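Pectate lyase/Amb allergen (Acidovorax citrulli, PDB 4HWV) probably cleaves pectate by calcium-dependent elimination, as a secreted lyase of polysaccharide lyase family 1. Local coordinates at residues Tyr352-Asp358 / Ser385-Arg391; Thr423-Ser427 / Leu438-Val442; Met345-Asn350 / Phe459-Glu465. All blocks are in the same frame, centred on the assembly; numbering follows the deposited sequence.

Contact 1 of 3, residues Tyr352-Asp358 / Ser385-Arg391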
loop_
_atom_site.group_PDB
_atom_site.type_symbol
_atom_site.label_atom_id
_atom_site.label_comp_id
_atom_site.label_asym_id
_atom_site.label_seq_id
_atom_site.Cartn_x
_atom_site.Cartn_y
_atom_site.Cartn_z
ATOM N N TYR A 352 21.133 -3.008 -9.877
ATOM C CA TYR A 352 20.159 -2.819 -10.946
ATOM C C TYR A 352 19.180 -1.740 -10.514
ATOM O O TYR A 352 18.415 -1.927 -9.561
ATOM C CB TYR A 352 19.405 -4.122 -11.207
ATOM C CG TYR A 352 18.282 -4.019 -12.214
ATOM C CD1 TYR A 352 18.360 -3.160 -13.306
ATOM C CD2 TYR A 352 17.157 -4.817 -12.097
ATOM C CE1 TYR A 352 17.333 -3.084 -14.231
ATOM C CE2 TYR A 352 16.121 -4.745 -13.018
ATOM C CZ TYR A 352 16.224 -3.878 -14.084
ATOM O OH TYR A 352 15.216 -3.817 -15.022
ATOM N N TYR A 353 19.223 -0.608 -11.215
ATOM C CA TYR A 353 18.283 0.486 -11.022
ATOM C C TYR A 353 17.164 0.335 -12.033
ATOM O O TYR A 353 17.422 0.159 -13.226
ATOM C CB TYR A 353 18.972 1.811 -11.299
ATOM C CG TYR A 353 20.091 2.201 -10.362
ATOM C CD1 TYR A 353 21.388 1.684 -10.507
ATOM C CD2 TYR A 353 19.869 3.139 -9.359
ATOM C CE1 TYR A 353 22.417 2.096 -9.659
ATOM C CE2 TYR A 353 20.882 3.546 -8.511
ATOM C CZ TYR A 353 22.155 3.038 -8.667
ATOM O OH TYR A 353 23.167 3.448 -7.831
ATOM N N GLU A 354 15.929 0.444 -11.567
ATOM C CA GLU A 354 14.772 0.236 -12.415
ATOM C C GLU A 354 13.666 1.207 -12.037
ATOM O O GLU A 354 13.152 1.165 -10.910
ATOM C CB GLU A 354 14.274 -1.209 -12.287
ATOM C CG GLU A 354 13.074 -1.527 -13.177
ATOM C CD GLU A 354 12.529 -2.943 -13.018
ATOM O OE1 GLU A 354 12.943 -3.654 -12.078
ATOM O OE2 GLU A 354 11.672 -3.330 -13.832
ATOM N N ASN A 355 13.293 2.081 -12.969
ATOM C CA ASN A 355 12.258 3.074 -12.693
ATOM C C ASN A 355 11.797 3.689 -14.007
ATOM O O ASN A 355 12.256 3.294 -15.098
ATOM C CB ASN A 355 12.782 4.162 -11.730
ATOM C CG ASN A 355 11.661 4.840 -10.916
ATOM O OD1 ASN A 355 10.481 4.695 -11.232
ATOM N ND2 ASN A 355 12.038 5.615 -9.894
ATOM N N THR A 356 10.892 4.654 -13.894
ATOM C CA THR A 356 10.499 5.484 -15.016
ATOM C C THR A 356 10.569 6.944 -14.606
ATOM O O THR A 356 10.434 7.267 -13.428
ATOM C CB THR A 356 9.085 5.147 -15.496
ATOM O OG1 THR A 356 8.754 6.003 -16.603
ATOM C CG2 THR A 356 8.050 5.332 -14.384
ATOM N N ARG A 357 10.746 7.825 -15.587
ATOM C CA ARG A 357 10.678 9.262 -15.350
ATOM C C ARG A 357 9.258 9.792 -15.484
ATOM O O ARG A 357 9.026 10.965 -15.226
ATOM C CB ARG A 357 11.600 10.008 -16.324
ATOM C CG ARG A 357 13.096 9.763 -16.048
ATOM C CD ARG A 357 14.010 10.659 -16.887
ATOM N NE ARG A 357 13.827 12.071 -16.556
ATOM C CZ ARG A 357 13.151 12.935 -17.312
ATOM N NH1 ARG A 357 12.607 12.546 -18.466
ATOM N NH2 ARG A 357 13.020 14.197 -16.914
ATOM N N ASP A 358 8.319 8.938 -15.897
ATOM C CA ASP A 358 6.923 9.334 -16.080
ATOM C C ASP A 358 6.414 10.060 -14.832
ATOM O O ASP A 358 6.397 9.481 -13.747
ATOM C CB ASP A 358 6.084 8.076 -16.347
ATOM C CG ASP A 358 4.642 8.386 -16.747
ATOM O OD1 ASP A 358 4.079 9.406 -16.304
ATOM O OD2 ASP A 358 4.060 7.580 -17.508
ATOM N N SER A 385 17.700 0.623 -15.953
ATOM C CA SER A 385 16.554 0.619 -16.853
ATOM C C SER A 385 15.667 1.775 -16.442
ATOM O O SER A 385 15.047 1.731 -15.381
ATOM C CB SER A 385 15.762 -0.674 -16.712
ATOM O OG SER A 385 14.557 -0.591 -17.456
ATOM N N LEU A 386 15.624 2.807 -17.269
ATOM C CA LEU A 386 14.941 4.038 -16.912
ATOM C C LEU A 386 14.040 4.419 -18.070
ATOM O O LEU A 386 14.513 4.908 -19.105
ATOM C CB LEU A 386 15.966 5.133 -16.582
ATOM C CG LEU A 386 15.393 6.462 -16.078
ATOM C CD1 LEU A 386 14.401 6.223 -14.948
ATOM C CD2 LEU A 386 16.518 7.354 -15.604
ATOM N N ALA A 387 12.746 4.151 -17.901
ATOM C CA ALA A 387 11.751 4.436 -18.924
ATOM C C ALA A 387 11.281 5.879 -18.847
ATOM O O ALA A 387 11.721 6.651 -18.002
ATOM C CB ALA A 387 10.569 3.483 -18.777
ATOM N N GLY A 388 10.373 6.241 -19.740
ATOM C CA GLY A 388 9.797 7.569 -19.696
ATOM C C GLY A 388 9.129 7.868 -21.020
ATOM O O GLY A 388 9.698 7.605 -22.083
ATOM N N PRO A 389 7.899 8.402 -20.972
ATOM C CA PRO A 389 7.147 8.662 -22.198
ATOM C C PRO A 389 7.636 9.909 -22.925
ATOM O O PRO A 389 7.289 10.083 -24.090
ATOM C CB PRO A 389 5.724 8.891 -21.678
ATOM C CG PRO A 389 5.927 9.456 -20.316
ATOM C CD PRO A 389 7.096 8.683 -19.768
ATOM N N ASP A 390 8.413 10.769 -22.272
ATOM C CA ASP A 390 8.699 12.078 -22.877
ATOM C C ASP A 390 9.950 12.120 -23.754
ATOM O O ASP A 390 9.938 12.672 -24.854
ATOM C CB ASP A 390 8.767 13.173 -21.807
ATOM N N ARG A 391 11.034 11.546 -23.258
ATOM C CA ARG A 391 12.317 11.589 -23.956
ATOM C C ARG A 391 13.186 10.452 -23.430
ATOM O O ARG A 391 12.963 9.967 -22.323
ATOM C CB ARG A 391 13.024 12.920 -23.688
ATOM C CG ARG A 391 13.481 13.103 -22.239
ATOM C CD ARG A 391 14.649 14.069 -22.155
ATOM N NE ARG A 391 14.911 14.535 -20.796
ATOM C CZ ARG A 391 15.653 13.877 -19.906
ATOM N NH1 ARG A 391 16.197 12.702 -20.220
ATOM N NH2 ARG A 391 15.846 14.388 -18.695
HETATM O O HOH W 1 12.254 0.650 -16.410
#

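Contact 2 of 3, residues Thr423-Ser427 / Leu438-Val442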
loop_
_atom_site.group_PDB
_atom_site.type_symbol
_atom_site.label_atom_id
_atom_site.label_comp_id
_atom_site.label_asym_id
_atom_site.label_seq_id
_atom_site.Cartn_x
_atom_site.Cartn_y
_atom_site.Cartn_z
ATOM N N THR A 423 35.314 13.284 -5.559
ATOM C CA THR A 423 35.757 12.534 -6.731
ATOM C C THR A 423 34.732 11.503 -7.183
ATOM O O THR A 423 33.942 10.988 -6.385
ATOM C CB THR A 423 37.123 11.840 -6.492
ATOM O OG1 THR A 423 36.965 10.745 -5.584
ATOM C CG2 THR A 423 38.141 12.816 -5.919
ATOM N N PHE A 424 34.735 11.227 -8.478
ATOM C CA PHE A 424 33.785 10.280 -9.057
ATOM C C PHE A 424 34.468 9.440 -10.123
ATOM O O PHE A 424 35.170 9.966 -10.992
ATOM C CB PHE A 424 32.582 11.032 -9.651
ATOM C CG PHE A 424 31.502 10.124 -10.199
ATOM C CD1 PHE A 424 31.583 9.613 -11.493
ATOM C CD2 PHE A 424 30.394 9.802 -9.432
ATOM C CE1 PHE A 424 30.572 8.780 -11.994
ATOM C CE2 PHE A 424 29.395 8.975 -9.921
ATOM C CZ PHE A 424 29.489 8.456 -11.201
ATOM N N TYR A 425 34.267 8.127 -10.052
ATOM C CA TYR A 425 34.749 7.192 -11.053
ATOM C C TYR A 425 33.590 6.306 -11.463
ATOM O O TYR A 425 32.836 5.841 -10.620
ATOM C CB TYR A 425 35.865 6.320 -10.471
ATOM C CG TYR A 425 36.303 5.186 -11.375
ATOM C CD1 TYR A 425 35.679 3.938 -11.318
ATOM C CD2 TYR A 425 37.360 5.349 -12.263
ATOM C CE1 TYR A 425 36.075 2.892 -12.140
ATOM C CE2 TYR A 425 37.770 4.304 -13.080
ATOM C CZ TYR A 425 37.124 3.076 -13.013
ATOM O OH TYR A 425 37.535 2.035 -13.822
ATOM N N ASP A 426 33.443 6.054 -12.757
ATOM C CA ASP A 426 32.590 4.941 -13.176
ATOM C C ASP A 426 33.164 4.165 -14.341
ATOM O O ASP A 426 33.912 4.697 -15.171
ATOM C CB ASP A 426 31.122 5.338 -13.465
ATOM C CG ASP A 426 30.920 5.955 -14.853
ATOM O OD1 ASP A 426 31.655 6.906 -15.199
ATOM O OD2 ASP A 426 30.004 5.507 -15.597
ATOM N N SER A 427 32.809 2.888 -14.370
ATOM C CA SER A 427 33.141 2.010 -15.475
ATOM C C SER A 427 31.990 1.029 -15.648
ATOM O O SER A 427 31.343 0.640 -14.669
ATOM C CB SER A 427 34.430 1.256 -15.164
ATOM O OG SER A 427 34.813 0.445 -16.249
ATOM N N LEU A 438 28.966 8.089 -16.894
ATOM C CA LEU A 438 28.448 8.925 -15.813
ATOM C C LEU A 438 29.455 9.981 -15.400
ATOM O O LEU A 438 29.077 11.064 -14.977
ATOM C CB LEU A 438 28.061 8.087 -14.583
ATOM C CG LEU A 438 26.995 7.008 -14.819
ATOM C CD1 LEU A 438 26.685 6.272 -13.517
ATOM C CD2 LEU A 438 25.705 7.576 -15.440
ATOM N N THR A 439 30.746 9.664 -15.515
ATOM C CA THR A 439 31.778 10.618 -15.117
ATOM C C THR A 439 31.696 11.910 -15.942
ATOM O O THR A 439 31.824 13.003 -15.404
ATOM C CB THR A 439 33.176 9.993 -15.206
ATOM O OG1 THR A 439 33.246 8.860 -14.332
ATOM C CG2 THR A 439 34.238 10.998 -14.801
ATOM N N ALA A 440 31.456 11.778 -17.243
ATOM C CA ALA A 440 31.292 12.946 -18.099
ATOM C C ALA A 440 30.107 13.797 -17.642
ATOM O O ALA A 440 30.180 15.034 -17.627
ATOM C CB ALA A 440 31.144 12.525 -19.561
ATOM N N ALA A 441 29.018 13.142 -17.257
ATOM C CA ALA A 441 27.860 13.869 -16.745
ATOM C C ALA A 441 28.188 14.581 -15.440
ATOM O O ALA A 441 27.792 15.724 -15.225
ATOM C CB ALA A 441 26.667 12.948 -16.571
ATOM N N VAL A 442 28.935 13.912 -14.570
ATOM C CA VAL A 442 29.319 14.523 -13.310
ATOM C C VAL A 442 30.169 15.774 -13.533
ATOM O O VAL A 442 29.974 16.792 -12.861
ATOM C CB VAL A 442 30.001 13.496 -12.380
ATOM C CG1 VAL A 442 30.679 14.173 -11.179
ATOM C CG2 VAL A 442 28.964 12.465 -11.932
HETATM O O HOH W 2 35.667 7.635 -14.319
#

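Contact 3 of 3, residues Met345-Asn350 / Phe459-Glu465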
loop_
_atom_site.group_PDB
_atom_site.type_symbol
_atom_site.label_atom_id
_atom_site.label_comp_id
_atom_site.label_asym_id
_atom_site.label_seq_id
_atom_site.Cartn_x
_atom_site.Cartn_y
_atom_site.Cartn_z
ATOM N N MET A 345 33.879 7.334 1.323
ATOM C CA MET A 345 34.365 6.542 0.191
ATOM C C MET A 345 33.337 5.455 -0.077
ATOM O O MET A 345 33.233 4.487 0.674
ATOM C CB MET A 345 35.741 5.960 0.510
ATOM C CG MET A 345 36.747 7.081 0.811
ATOM S SD MET A 345 38.189 6.556 1.750
ATOM C CE MET A 345 38.964 5.679 0.444
ATOM N N VAL A 346 32.538 5.652 -1.116
ATOM C CA VAL A 346 31.368 4.808 -1.360
ATOM C C VAL A 346 31.492 4.094 -2.706
ATOM O O VAL A 346 31.729 4.720 -3.746
ATOM C CB VAL A 346 30.082 5.638 -1.305
ATOM C CG1 VAL A 346 28.855 4.810 -1.678
ATOM C CG2 VAL A 346 29.919 6.227 0.091
ATOM N N HIS A 347 31.374 2.768 -2.656
ATOM C CA HIS A 347 31.522 1.904 -3.815
ATOM C C HIS A 347 30.154 1.337 -4.166
ATOM O O HIS A 347 29.516 0.721 -3.315
ATOM C CB HIS A 347 32.509 0.789 -3.432
ATOM C CG HIS A 347 32.864 -0.161 -4.534
ATOM N ND1 HIS A 347 33.389 -1.407 -4.260
ATOM C CD2 HIS A 347 32.830 -0.053 -5.887
ATOM C CE1 HIS A 347 33.676 -2.024 -5.390
ATOM N NE2 HIS A 347 33.334 -1.234 -6.396
ATOM N N LEU A 348 29.703 1.547 -5.400
ATOM C CA LEU A 348 28.433 0.958 -5.860
ATOM C C LEU A 348 28.766 0.087 -7.053
ATOM O O LEU A 348 29.221 0.591 -8.077
ATOM C CB LEU A 348 27.418 2.028 -6.295
ATOM C CG LEU A 348 27.063 3.048 -5.206
ATOM C CD1 LEU A 348 27.847 4.343 -5.403
ATOM C CD2 LEU A 348 25.554 3.295 -5.139
ATOM N N TYR A 349 28.587 -1.220 -6.913
ATOM C CA TYR A 349 28.846 -2.105 -8.034
ATOM C C TYR A 349 27.765 -3.151 -8.238
ATOM O O TYR A 349 27.173 -3.633 -7.282
ATOM C CB TYR A 349 30.241 -2.760 -7.949
ATOM C CG TYR A 349 30.496 -3.795 -6.866
ATOM C CD1 TYR A 349 30.897 -3.421 -5.583
ATOM C CD2 TYR A 349 30.412 -5.163 -7.144
ATOM C CE1 TYR A 349 31.190 -4.381 -4.619
ATOM C CE2 TYR A 349 30.688 -6.117 -6.175
ATOM C CZ TYR A 349 31.076 -5.721 -4.926
ATOM O OH TYR A 349 31.351 -6.678 -3.958
ATOM N N ASN A 350 27.485 -3.466 -9.499
ATOM C CA ASN A 350 26.549 -4.546 -9.813
ATOM C C ASN A 350 25.195 -4.354 -9.128
ATOM O O ASN A 350 24.641 -5.295 -8.551
ATOM C CB ASN A 350 27.115 -5.926 -9.441
ATOM C CG ASN A 350 28.275 -6.377 -10.325
ATOM O OD1 ASN A 350 29.089 -7.164 -9.874
ATOM N ND2 ASN A 350 28.315 -5.941 -11.599
ATOM N N PHE A 459 41.188 -2.285 -0.634
ATOM C CA PHE A 459 40.666 -2.499 0.714
ATOM C C PHE A 459 39.899 -3.803 0.893
ATOM O O PHE A 459 39.713 -4.282 2.018
ATOM C CB PHE A 459 39.807 -1.291 1.111
ATOM C CG PHE A 459 40.571 -0.010 1.055
ATOM C CD1 PHE A 459 41.480 0.303 2.053
ATOM C CD2 PHE A 459 40.439 0.845 -0.012
ATOM C CE1 PHE A 459 42.222 1.455 1.984
ATOM C CE2 PHE A 459 41.191 2.000 -0.068
ATOM C CZ PHE A 459 42.060 2.292 0.928
ATOM N N TYR A 460 39.439 -4.370 -0.214
ATOM C CA TYR A 460 38.782 -5.671 -0.202
ATOM C C TYR A 460 38.796 -6.243 -1.612
ATOM O O TYR A 460 38.869 -5.494 -2.585
ATOM C CB TYR A 460 37.351 -5.599 0.351
ATOM C CG TYR A 460 36.453 -4.528 -0.224
ATOM C CD1 TYR A 460 35.746 -4.719 -1.409
ATOM C CD2 TYR A 460 36.295 -3.331 0.450
ATOM C CE1 TYR A 460 34.902 -3.723 -1.910
ATOM C CE2 TYR A 460 35.470 -2.347 -0.015
ATOM C CZ TYR A 460 34.767 -2.545 -1.196
ATOM O OH TYR A 460 33.912 -1.565 -1.647
ATOM N N ASP A 461 38.756 -7.568 -1.708
ATOM C CA ASP A 461 38.708 -8.231 -3.006
ATOM C C ASP A 461 37.263 -8.358 -3.452
ATOM O O ASP A 461 36.378 -8.617 -2.639
ATOM C CB ASP A 461 39.300 -9.636 -2.896
ATOM C CG ASP A 461 40.778 -9.625 -2.613
ATOM O OD1 ASP A 461 41.483 -8.752 -3.142
ATOM O OD2 ASP A 461 41.242 -10.509 -1.875
ATOM N N TYR A 462 37.020 -8.218 -4.747
ATOM C CA TYR A 462 35.683 -8.432 -5.294
ATOM C C TYR A 462 35.783 -8.714 -6.778
ATOM O O TYR A 462 36.719 -8.265 -7.438
ATOM C CB TYR A 462 34.777 -7.212 -5.031
ATOM C CG TYR A 462 35.217 -5.947 -5.739
ATOM C CD1 TYR A 462 36.247 -5.155 -5.222
ATOM C CD2 TYR A 462 34.624 -5.551 -6.942
ATOM C CE1 TYR A 462 36.660 -4.009 -5.864
ATOM C CE2 TYR A 462 35.041 -4.393 -7.590
ATOM C CZ TYR A 462 36.068 -3.634 -7.040
ATOM O OH TYR A 462 36.508 -2.481 -7.636
ATOM N N THR A 463 34.798 -9.446 -7.285
ATOM C CA THR A 463 34.687 -9.759 -8.703
ATOM C C THR A 463 33.439 -9.095 -9.275
ATOM O O THR A 463 32.342 -9.245 -8.729
ATOM C CB THR A 463 34.615 -11.283 -8.890
ATOM O OG1 THR A 463 35.880 -11.848 -8.510
ATOM C CG2 THR A 463 34.272 -11.655 -10.338
ATOM N N LEU A 464 33.612 -8.334 -10.349
ATOM C CA LEU A 464 32.476 -7.693 -11.002
ATOM C C LEU A 464 31.759 -8.672 -11.907
ATOM O O LEU A 464 32.382 -9.222 -12.820
ATOM C CB LEU A 464 32.940 -6.511 -11.858
ATOM C CG LEU A 464 33.510 -5.333 -11.078
ATOM C CD1 LEU A 464 34.081 -4.293 -12.044
ATOM C CD2 LEU A 464 32.452 -4.710 -10.192
ATOM N N GLU A 465 30.451 -8.858 -11.698
ATOM C CA GLU A 465 29.614 -9.536 -12.667
ATOM C C GLU A 465 29.467 -8.660 -13.884
ATOM O O GLU A 465 29.492 -7.427 -13.800
ATOM C CB GLU A 465 28.227 -9.778 -12.096
ATOM C CG GLU A 465 28.235 -10.835 -11.011
ATOM C CD GLU A 465 26.860 -11.051 -10.406
ATOM O OE1 GLU A 465 26.058 -11.830 -10.969
ATOM O OE2 GLU A 465 26.582 -10.439 -9.352
HETATM O O HOH W 3 28.324 -8.943 -7.945
#

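Contact 1 of 3, residues Tyr352-Asp358 / Ser385-Arg391
The guanidinium of Arg-357 lies flat on that of Arg-391, centres 3.7 Å apart and planes at 16°, although both groups are positively charged; Arg-391 also forms a salt bridge with Asp-397, which probably eases the repulsion. The stack lies just beyond two successive rungs of the right-handed parallel beta-helix, a fold in which each coil hydrogen-bonds to the next in register. Strands 352-356 and 385-387 run parallel within 1°. Their ladder alternates direction: Ser-385 N to Tyr-353 O, Asn-355 N to Ser-385 O, Ala-387 N to Asn-355 O, and Arg-357 N to Ala-387 O. Glu-354, Thr-356, Ser-385 and Ala-387 share one face, while Asn-355 and Leu-386 share the other, where Trp-365 touches both. At Gly-388, phi/psi of 163°/134° would jam a CB against the preceding carbonyl, so glycine suits the exit from the strand. Across from it the 352-358 segment leaves its strand through an ST turn, in which Asp-358 N donates to Thr-356 OG1 at 3.0 Å.

Contact 2 of 3, residues Thr423-Ser427 / Leu438-Val442
A strand meeting a helix start illustrates how one acidic side chain can satisfy amides that a helix leaves without partners. Along Thr-423 to Ser-427 the side chains alternate, and Thr-423 points away from the helix. Phe-424 points toward it: Val-442 CG2 sits 3.7 Å from the ring centroid, only 5° off the normal, a CH-pi contact over the face, while Leu-438 CB approaches Phe-424 CE1 at 3.7 Å. Tyr-425 turns to the other side of the strand, where its ring stacks on His-378. Asp-426 then supplies the polar half. Asp-426 OD2 accepts from Leu-438 N at 3.1 Å, and Asp-426 OD1 accepts from both Thr-439 N at 2.9 Å and Thr-439 OG1 at 2.7 Å, so the carboxylate spans two consecutive amides of the first turn. Water 2 links Asp-426 N to Thr-439 OG1. Ser-427 again points away. The two axes approach to 7.8 Å at 153°. Strand 423-427 pairs in parallel with strand 376-387 in the beta-helix, and helix 438-445 packs beside it, with Phe-424, Leu-438 and Val-442 all resting on Ala-399 of strand 399-401 and also meeting strand 369-371.

Contact 3 of 3, residues Met345-Asn350 / Phe459-Glu465
Interlocking aromatic side chains can hold an irregular segment against a beta-helix, and here His-347, Tyr-349, Tyr-460 and Tyr-462 form such a cluster. The ring of Tyr-349 meets that of Tyr-462 obliquely, centroids 4.9 Å apart, and Tyr-349 CD2 touches Leu-464 CD2 at 3.7 Å. Beside them the edge of His-347 is directed at the face of Tyr-462 in a T-shaped pair, with centroids 4.7 Å apart and planes at 66°. Toward the start of the strand, Met-345 CE and Phe-459 CE2 make a looser apolar contact at 4.3 Å. Polar groups border this packing. His-347 ND1 and Tyr-460 OH share a hydrogen bond of 2.7 Å, and Glu-380 receives both His-347 NE2 and Tyr-462 OH, tying the cluster to strand 376-387. At the far end Asn-350 brackets the backbone of Glu-465: Asn-350 OD1 accepts from Glu-465 N at 2.8 Å while Asn-350 ND2 donates to Glu-465 O at 2.9 Å. Water 3 joins Asn-350 OD1 to Glu-465 OE2, and that carboxylate also forms salt bridges with Arg-473 and Arg-477 of helix 470-477. Residues 459-465, part of the loop between helices 438-445 and 470-477, thus pack over strand 345-356 where it runs between strands 324-327 and 376-387 of the beta-helix.

How the contacts relate
One beta-helix can serve several kinds of contact at once. Contacts 1 and 3 share strand 345-356, using its later and earlier parts; their centres are 25 Å apart, yet they touch where Tyr-353 OH packs on Leu-348 CD2 at 3.6 Å. Contact 2 uses strand 423-427, which pairs with 376-387 and so lies two coils beyond 345-356, with its centre about 16 Å from that of contact 3 and 20 Å from that of contact 1, touching neither. Along the chain contact 1 closes before contact 2 opens, and contact 3 spans both. The C-terminal region thereby folds back on an earlier coil, so that one sheet carries coil-to-coil pairing within it and helix and loop packing against it, away from the calcium site.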